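Local coordinates for protein beta-N-acetylhexosaminidase (Arthrobacter aurescens, PDB 3RCN) that probably hydrolyses terminal non-reducing N-acetyl-D-hexosamine residues in N-acetyl-beta-D-hexosaminides, as a member of glycosyl hydrolase family 20, at residues N156-I161 / R227-F232; F160-A165 / A234-T239; S463-Q468 / G510-P515. One frame throughout, in Å; residues are numbered along the deposited sequence.

Interaction 1 of 3, residues N156-I161 / R227-F232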
# COMPACT_ATOMS: atom_id res chain seq x y z
N ASN A 156 -1.89 0.20 -3.30
CA ASN A 156 -2.68 -0.96 -2.91
C ASN A 156 -3.02 -1.87 -4.09
O ASN A 156 -3.03 -3.10 -3.95
CB ASN A 156 -3.92 -0.50 -2.16
CG ASN A 156 -3.57 0.31 -0.93
OD1 ASN A 156 -3.62 1.55 -0.93
ND2 ASN A 156 -3.18 -0.38 0.13
N VAL A 157 -3.29 -1.28 -5.25
CA VAL A 157 -3.50 -2.05 -6.48
C VAL A 157 -2.29 -2.93 -6.81
O VAL A 157 -2.45 -4.11 -7.14
CB VAL A 157 -3.84 -1.15 -7.71
CG1 VAL A 157 -3.93 -1.98 -8.99
CG2 VAL A 157 -5.12 -0.35 -7.50
N LEU A 158 -1.07 -2.39 -6.72
CA LEU A 158 0.10 -3.17 -7.10
C LEU A 158 0.28 -4.29 -6.10
O LEU A 158 0.76 -5.38 -6.45
CB LEU A 158 1.35 -2.30 -7.16
CG LEU A 158 1.21 -1.06 -8.02
CD1 LEU A 158 2.40 -0.11 -7.83
CD2 LEU A 158 1.04 -1.46 -9.49
N ARG A 159 -0.09 -4.02 -4.85
CA ARG A 159 0.03 -5.04 -3.80
C ARG A 159 -0.99 -6.15 -3.97
O ARG A 159 -0.67 -7.34 -3.80
CB ARG A 159 -0.09 -4.42 -2.41
CG ARG A 159 1.23 -3.94 -1.86
CD ARG A 159 1.88 -5.03 -1.03
NE ARG A 159 2.95 -5.69 -1.73
CZ ARG A 159 3.51 -6.82 -1.32
NH1 ARG A 159 3.07 -7.40 -0.21
NH2 ARG A 159 4.49 -7.39 -2.02
N PHE A 160 -2.21 -5.77 -4.31
CA PHE A 160 -3.24 -6.74 -4.67
C PHE A 160 -2.78 -7.61 -5.86
O PHE A 160 -3.00 -8.82 -5.87
CB PHE A 160 -4.53 -6.01 -5.01
CG PHE A 160 -5.67 -6.92 -5.38
CD1 PHE A 160 -6.47 -7.50 -4.40
CD2 PHE A 160 -5.95 -7.19 -6.72
CE1 PHE A 160 -7.51 -8.34 -4.74
CE2 PHE A 160 -7.00 -8.03 -7.07
CZ PHE A 160 -7.78 -8.60 -6.07
N ILE A 161 -2.13 -6.99 -6.84
CA ILE A 161 -1.65 -7.71 -8.02
C ILE A 161 -0.54 -8.70 -7.64
O ILE A 161 -0.49 -9.81 -8.16
CB ILE A 161 -1.13 -6.75 -9.10
CG1 ILE A 161 -2.30 -6.09 -9.82
CG2 ILE A 161 -0.25 -7.50 -10.09
CD1 ILE A 161 -1.91 -4.89 -10.67
N ARG A 227 -0.36 2.71 -17.08
CA ARG A 227 0.76 2.07 -17.75
C ARG A 227 1.52 1.23 -16.73
O ARG A 227 1.73 0.04 -16.93
CB ARG A 227 1.69 3.12 -18.36
CG ARG A 227 1.12 3.84 -19.55
CD ARG A 227 2.24 4.44 -20.43
NE ARG A 227 1.70 5.05 -21.65
CZ ARG A 227 1.26 6.31 -21.72
NH1 ARG A 227 1.30 7.09 -20.64
NH2 ARG A 227 0.79 6.79 -22.86
N GLU A 228 1.92 1.87 -15.63
CA GLU A 228 2.64 1.20 -14.56
C GLU A 228 1.92 -0.07 -14.10
O GLU A 228 2.51 -1.14 -13.99
CB GLU A 228 2.85 2.15 -13.38
CG GLU A 228 3.65 1.54 -12.21
CD GLU A 228 3.97 2.56 -11.08
OE1 GLU A 228 3.37 3.65 -11.05
OE2 GLU A 228 4.82 2.25 -10.21
N ILE A 229 0.62 0.04 -13.84
CA ILE A 229 -0.13 -1.09 -13.37
C ILE A 229 -0.09 -2.22 -14.39
O ILE A 229 0.07 -3.40 -14.02
CB ILE A 229 -1.58 -0.70 -13.09
CG1 ILE A 229 -1.66 0.04 -11.76
CG2 ILE A 229 -2.45 -1.94 -13.05
CD1 ILE A 229 -2.92 0.85 -11.59
N VAL A 230 -0.23 -1.85 -15.68
CA VAL A 230 -0.16 -2.80 -16.78
C VAL A 230 1.22 -3.46 -16.88
O VAL A 230 1.33 -4.68 -17.06
CB VAL A 230 -0.54 -2.16 -18.15
CG1 VAL A 230 -0.21 -3.10 -19.30
CG2 VAL A 230 -2.02 -1.78 -18.20
N ALA A 231 2.27 -2.66 -16.79
CA ALA A 231 3.64 -3.19 -16.78
C ALA A 231 3.91 -4.06 -15.54
O ALA A 231 4.54 -5.12 -15.64
CB ALA A 231 4.65 -2.07 -16.88
N PHE A 232 3.44 -3.61 -14.39
CA PHE A 232 3.59 -4.36 -13.14
C PHE A 232 2.91 -5.72 -13.30
O PHE A 232 3.51 -6.76 -13.00
CB PHE A 232 2.99 -3.56 -11.97
CG PHE A 232 3.33 -4.10 -10.59
CD1 PHE A 232 2.50 -5.03 -9.97
CD2 PHE A 232 4.44 -3.65 -9.90
CE1 PHE A 232 2.79 -5.51 -8.70
CE2 PHE A 232 4.75 -4.14 -8.64
CZ PHE A 232 3.92 -5.06 -8.04
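Leu158 and Phe232 form the centre of an interface between two helices of the α/β-barrel catalytic domain, helix 154-166 and helix 223-235, which run nearly parallel. The axes of the two short segments are 10.4 Å apart at an angle of 14°, and the gap is filled mainly by apolar side chains, with no hydrogen bond crossing it. Phe232 points toward the partner helix, and its CG, anti to the backbone N (chi1 -168°), continues in that direction. Leu158 lies over one face of this ring: its CB makes a CH-pi contact, 3.9 Å from the ring centroid, and its CD2 sits 3.7 Å from CG of Phe232, nearer the root of the ring. Ile161 approaches differently, bringing CG2 to the ring edge close to its plane, 3.7 Å from CD1 of Phe232. The other methyl of Ile161, CD1, turns to Ile229 and meets its CG2 at 3.8 Å, the two side chains crossing at about a right angle. Ile229 also reaches Leu158 CD2 through CG1, at 3.8 Å, and its CD1 packs on CG1 of Val157. An alanine in place of Phe232 would probably open a gap at Leu158 CB and CD2 and beside Ile161 CG2. At the border of this apolar layer Glu228 crosses Leu158 at about a right angle, its extended chain bringing OE2 4.1 Å from Leu158 CD1. The carboxylate is engaged in other directions, by Lys154 and, from the second subunit, by Arg115 and the backbone N of Gln116, so the dimer interface begins directly beside the packed helices. Interlocked branched aliphatic side chains around one aromatic ring, between near-parallel neighbouring helices, suit the outer helical layer of a TIM barrel.

Interaction 2 of 3, residues F160-A165 / A234-T239; sequences FIEVMA and ADRHIT
Ile161 sends its CG2 methyl to CD1 of Ile238, 3.8 Å away, where helix 154-166 of the TIM-barrel domain faces the end of helix 223-235. That helix finishes in a Schellman motif with His237, at positive phi, as its C' residue, and the chain then leads through Ile238 into strand 239-243. One residue on, Glu162 forms a salt bridge with Arg236. With CG anti to the backbone N (chi1 -174°), the glutamate chain then bends at chi2, and the carboxylate ends beside the guanidinium. Arg236 NE donates to Glu162 OE2 at 2.9 Å, reaching it from well above the carboxylate plane, whereas the acceptor lies close to the plane of the guanidinium. A second, weak bond joins NH2 of Arg236 to OE1 of Glu162 at 3.3 Å, and the two flat groups are turned 49° apart. NH1 of Arg236 bonds back to the carbonyl O of Phe232, which further fixes the guanidinium. Selenomethionine Met164 meets the other methyl of Ile238, its CE lying 4.1 Å from CG2 of Ile238. Ala165 closes the row: its CB packs 3.6 Å from CB of Arg236 and 3.9 Å from CD1 of Ile238.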
# COMPACT_ATOMS: atom_id res chain seq x y z
N PHE A 160 -2.21 -5.77 -4.31
CA PHE A 160 -3.24 -6.74 -4.67
C PHE A 160 -2.78 -7.61 -5.86
O PHE A 160 -3.00 -8.82 -5.87
CB PHE A 160 -4.53 -6.01 -5.01
CG PHE A 160 -5.67 -6.92 -5.38
CD1 PHE A 160 -6.47 -7.50 -4.40
CD2 PHE A 160 -5.95 -7.19 -6.72
CE1 PHE A 160 -7.51 -8.34 -4.74
CE2 PHE A 160 -7.00 -8.03 -7.07
CZ PHE A 160 -7.78 -8.60 -6.07
N ILE A 161 -2.13 -6.99 -6.84
CA ILE A 161 -1.65 -7.71 -8.02
C ILE A 161 -0.54 -8.70 -7.64
O ILE A 161 -0.49 -9.81 -8.16
CB ILE A 161 -1.13 -6.75 -9.10
CG1 ILE A 161 -2.30 -6.09 -9.82
CG2 ILE A 161 -0.25 -7.50 -10.09
CD1 ILE A 161 -1.91 -4.89 -10.67
N GLU A 162 0.32 -8.29 -6.72
CA GLU A 162 1.41 -9.15 -6.25
C GLU A 162 0.87 -10.39 -5.55
O GLU A 162 1.37 -11.51 -5.74
CB GLU A 162 2.31 -8.35 -5.31
CG GLU A 162 3.56 -9.09 -4.86
CD GLU A 162 4.68 -9.06 -5.89
OE1 GLU A 162 5.53 -8.14 -5.79
OE2 GLU A 162 4.73 -9.95 -6.79
N VAL A 163 -0.16 -10.20 -4.72
CA VAL A 163 -0.82 -11.31 -4.06
C VAL A 163 -1.52 -12.23 -5.06
O VAL A 163 -1.57 -13.45 -4.87
CB VAL A 163 -1.82 -10.83 -2.99
CG1 VAL A 163 -2.56 -11.99 -2.39
CG2 VAL A 163 -1.08 -10.04 -1.90
N MSE A 164 -2.07 -11.66 -6.14
CA MSE A 164 -2.68 -12.46 -7.20
C MSE A 164 -1.68 -13.39 -7.88
O MSE A 164 -1.96 -14.57 -8.10
CB MSE A 164 -3.29 -11.58 -8.29
CG MSE A 164 -4.60 -10.90 -7.95
SE MSE A 164 -5.19 -9.83 -9.49
CE MSE A 164 -5.43 -11.18 -10.87
N ALA A 165 -0.52 -12.85 -8.23
CA ALA A 165 0.47 -13.63 -8.96
C ALA A 165 0.97 -14.79 -8.08
O ALA A 165 1.38 -15.84 -8.58
CB ALA A 165 1.63 -12.74 -9.40
N ALA A 234 2.27 -7.25 -16.10
CA ALA A 234 2.89 -8.01 -17.18
C ALA A 234 4.17 -8.70 -16.70
O ALA A 234 4.49 -9.82 -17.14
CB ALA A 234 3.15 -7.11 -18.37
N ASP A 235 4.89 -8.03 -15.81
CA ASP A 235 6.07 -8.65 -15.20
C ASP A 235 5.67 -9.91 -14.43
O ASP A 235 6.45 -10.84 -14.29
CB ASP A 235 6.78 -7.68 -14.25
CG ASP A 235 7.71 -6.71 -14.98
OD1 ASP A 235 7.95 -6.90 -16.21
OD2 ASP A 235 8.21 -5.77 -14.31
N ARG A 236 4.46 -9.90 -13.88
CA ARG A 236 3.88 -11.05 -13.18
C ARG A 236 2.95 -11.95 -14.03
O ARG A 236 2.20 -12.77 -13.47
CB ARG A 236 3.24 -10.61 -11.86
CG ARG A 236 4.28 -10.13 -10.83
CD ARG A 236 3.76 -8.93 -10.06
NE ARG A 236 4.78 -8.34 -9.20
CZ ARG A 236 5.69 -7.45 -9.59
NH1 ARG A 236 5.75 -7.04 -10.85
NH2 ARG A 236 6.56 -6.98 -8.71
N HIS A 237 2.89 -11.70 -15.34
CA HIS A 237 2.14 -12.56 -16.25
C HIS A 237 0.65 -12.53 -15.97
O HIS A 237 -0.06 -13.53 -16.05
CB HIS A 237 2.69 -14.00 -16.26
CG HIS A 237 4.06 -14.08 -16.85
ND1 HIS A 237 4.28 -14.13 -18.21
CD2 HIS A 237 5.28 -14.05 -16.27
CE1 HIS A 237 5.58 -14.15 -18.43
NE2 HIS A 237 6.21 -14.11 -17.27
N ILE A 238 0.19 -11.34 -15.63
CA ILE A 238 -1.22 -11.10 -15.46
C ILE A 238 -1.67 -10.17 -16.59
O ILE A 238 -1.03 -9.15 -16.88
CB ILE A 238 -1.49 -10.49 -14.08
CG1 ILE A 238 -1.09 -11.51 -13.00
CG2 ILE A 238 -2.94 -10.08 -13.94
CD1 ILE A 238 -0.94 -10.91 -11.61
N THR A 239 -2.76 -10.56 -17.26
CA THR A 239 -3.34 -9.75 -18.31
C THR A 239 -4.34 -8.82 -17.64
O THR A 239 -5.12 -9.26 -16.79
CB THR A 239 -4.02 -10.65 -19.37
OG1 THR A 239 -3.02 -11.40 -20.07
CG2 THR A 239 -4.83 -9.83 -20.37

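Interaction 3 of 3, residues S463-Q468 / G510-P515. With SO4 (sulfate ion), chain B.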
# COMPACT_ATOMS: atom_id res chain seq x y z
N SER A 463 -12.15 0.56 2.12
CA SER A 463 -10.71 0.63 2.27
C SER A 463 -10.12 -0.62 1.64
O SER A 463 -10.83 -1.61 1.47
CB SER A 463 -10.32 0.71 3.75
OG SER A 463 -10.65 -0.49 4.42
N PRO A 464 -8.82 -0.57 1.31
CA PRO A 464 -8.11 -1.78 0.86
C PRO A 464 -8.13 -2.88 1.92
O PRO A 464 -8.04 -4.06 1.58
CB PRO A 464 -6.68 -1.28 0.61
CG PRO A 464 -6.80 0.19 0.45
CD PRO A 464 -7.98 0.63 1.27
N ARG A 465 -8.22 -2.52 3.19
CA ARG A 465 -8.36 -3.53 4.23
C ARG A 465 -9.66 -4.30 4.02
O ARG A 465 -9.69 -5.53 4.07
CB ARG A 465 -8.32 -2.91 5.62
CG ARG A 465 -7.10 -2.06 5.91
CD ARG A 465 -7.17 -1.41 7.29
NE ARG A 465 -6.82 -2.36 8.34
CZ ARG A 465 -7.09 -2.19 9.64
NH1 ARG A 465 -7.72 -1.11 10.06
NH2 ARG A 465 -6.72 -3.11 10.50
N ARG A 466 -10.75 -3.58 3.79
CA ARG A 466 -12.04 -4.24 3.60
C ARG A 466 -12.03 -5.13 2.35
O ARG A 466 -12.58 -6.24 2.34
CB ARG A 466 -13.16 -3.21 3.56
CG ARG A 466 -13.44 -2.56 4.91
CD ARG A 466 -14.87 -2.82 5.36
NE ARG A 466 -15.15 -4.25 5.40
CZ ARG A 466 -16.23 -4.82 4.88
NH1 ARG A 466 -17.17 -4.11 4.27
NH2 ARG A 466 -16.38 -6.14 4.98
N VAL A 467 -11.38 -4.66 1.29
CA VAL A 467 -11.24 -5.49 0.10
C VAL A 467 -10.50 -6.80 0.40
O VAL A 467 -10.85 -7.86 -0.12
CB VAL A 467 -10.55 -4.72 -1.04
CG1 VAL A 467 -10.05 -5.70 -2.10
CG2 VAL A 467 -11.50 -3.67 -1.64
N GLN A 468 -9.48 -6.72 1.25
CA GLN A 468 -8.70 -7.91 1.62
C GLN A 468 -9.54 -8.90 2.43
O GLN A 468 -9.43 -10.12 2.29
CB GLN A 468 -7.45 -7.51 2.41
CG GLN A 468 -6.45 -6.73 1.59
CD GLN A 468 -5.22 -6.38 2.38
OE1 GLN A 468 -5.28 -6.25 3.61
NE2 GLN A 468 -4.10 -6.23 1.69
N GLY A 510 1.03 -9.00 3.88
CA GLY A 510 0.27 -7.85 4.34
C GLY A 510 -1.23 -7.96 4.12
O GLY A 510 -1.94 -6.96 4.10
N VAL A 511 -1.74 -9.18 3.98
CA VAL A 511 -3.15 -9.34 3.67
C VAL A 511 -3.95 -9.62 4.93
O VAL A 511 -3.74 -10.65 5.56
CB VAL A 511 -3.35 -10.53 2.68
CG1 VAL A 511 -4.82 -10.74 2.39
CG2 VAL A 511 -2.57 -10.29 1.39
N GLU A 512 -4.87 -8.73 5.28
CA GLU A 512 -5.71 -8.99 6.44
C GLU A 512 -6.97 -9.68 5.95
O GLU A 512 -7.88 -9.04 5.44
CB GLU A 512 -6.12 -7.69 7.14
CG GLU A 512 -5.01 -6.64 7.32
CD GLU A 512 -5.44 -5.43 8.17
OE1 GLU A 512 -5.18 -4.28 7.74
OE2 GLU A 512 -6.01 -5.62 9.27
N TYR A 513 -7.07 -10.98 6.22
CA TYR A 513 -8.17 -11.80 5.73
C TYR A 513 -9.25 -11.98 6.78
O TYR A 513 -9.09 -11.52 7.90
CB TYR A 513 -7.61 -13.16 5.32
CG TYR A 513 -6.79 -13.81 6.41
CD1 TYR A 513 -5.41 -13.63 6.47
CD2 TYR A 513 -7.40 -14.58 7.39
CE1 TYR A 513 -4.65 -14.21 7.46
CE2 TYR A 513 -6.66 -15.17 8.39
CZ TYR A 513 -5.29 -14.99 8.43
OH TYR A 513 -4.56 -15.59 9.43
N ARG A 514 -10.34 -12.67 6.44
CA ARG A 514 -11.32 -13.05 7.46
C ARG A 514 -10.78 -14.26 8.17
O ARG A 514 -10.53 -15.28 7.54
CB ARG A 514 -12.69 -13.39 6.87
CG ARG A 514 -13.81 -13.36 7.93
CD ARG A 514 -15.15 -13.92 7.45
NE ARG A 514 -15.20 -15.36 7.64
CZ ARG A 514 -16.05 -15.99 8.45
NH1 ARG A 514 -16.95 -15.32 9.16
NH2 ARG A 514 -16.00 -17.32 8.54
N PRO A 515 -10.57 -14.16 9.50
CA PRO A 515 -10.13 -15.35 10.23
C PRO A 515 -11.20 -16.42 10.12
O PRO A 515 -12.39 -16.11 10.02
CB PRO A 515 -10.01 -14.85 11.67
CG PRO A 515 -9.78 -13.38 11.54
CD PRO A 515 -10.65 -12.97 10.37
S SO4 B . -10.47 0.62 8.06
O1 SO4 B . -10.83 0.21 9.41
O2 SO4 B . -10.72 -0.48 7.13
O3 SO4 B . -11.29 1.77 7.69
O4 SO4 B . -9.06 0.99 8.00
O HOH W 1 -9.39 -6.92 6.68
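Gln468 and Tyr513 bring their CA atoms to within 5.7 Å where the start of helix 464-471 runs beside an irregular loop that opens with a Schellman motif at Gly510. Gln468 OE1 accepts from Glu512 N at 3.0 Å in an almost straight bond (176°), the donor standing above the carbonyl plane, while NE2 gives a weak bond to Gly510 O. Helix 464-471, following barrel strand 449-456 of the catalytic domain, is thus tied to the segment after helix 491-508. Next to Gln468, Arg465 and Glu512 form a bidentate, side-on salt bridge: NE meets OE1 at 2.6 Å, and NH2 meets OE2 at 2.9 Å on its syn lone pair. The bend of the arginine at chi3 (79°) swings NE toward the carboxylate. Arg465 NH2 also bonds to Gly218 O of the second subunit. At the helix start Ser463 is the N-cap, its OG accepting from Arg466 N at 3.2 Å. The same OG donates to O2 of a sulfate ion, probably from the crystallisation liquor, whose O4 receives a bond from Arg465 NH1. Arg215 of the second subunit also binds this ion. One water donates to both Arg465 O, at 3.0 Å, and Glu512 O.

Interactions 1 and 2 are buried neighbours, their centres about 7 Å apart: interaction 1 joins helix 154-166 to helix 223-235, and interaction 2 joins it to the turn that ends that helix, with Ile161 serving each. The first is apolar across its segments; the second adds a salt bridge to its aliphatic packing. Interaction 3 lies at the surface, its centre about 17 Å from that of interaction 1, and joins a different helix to a loop almost wholly by polar and charged groups. Helix 154-166 nevertheless connects all three, since Asn156 packs on Pro464 and Val163 on Val511. Interactions 1 and 3 both have polar bonds to the second subunit, whereas interaction 2 meets it merely through packing of Asp235.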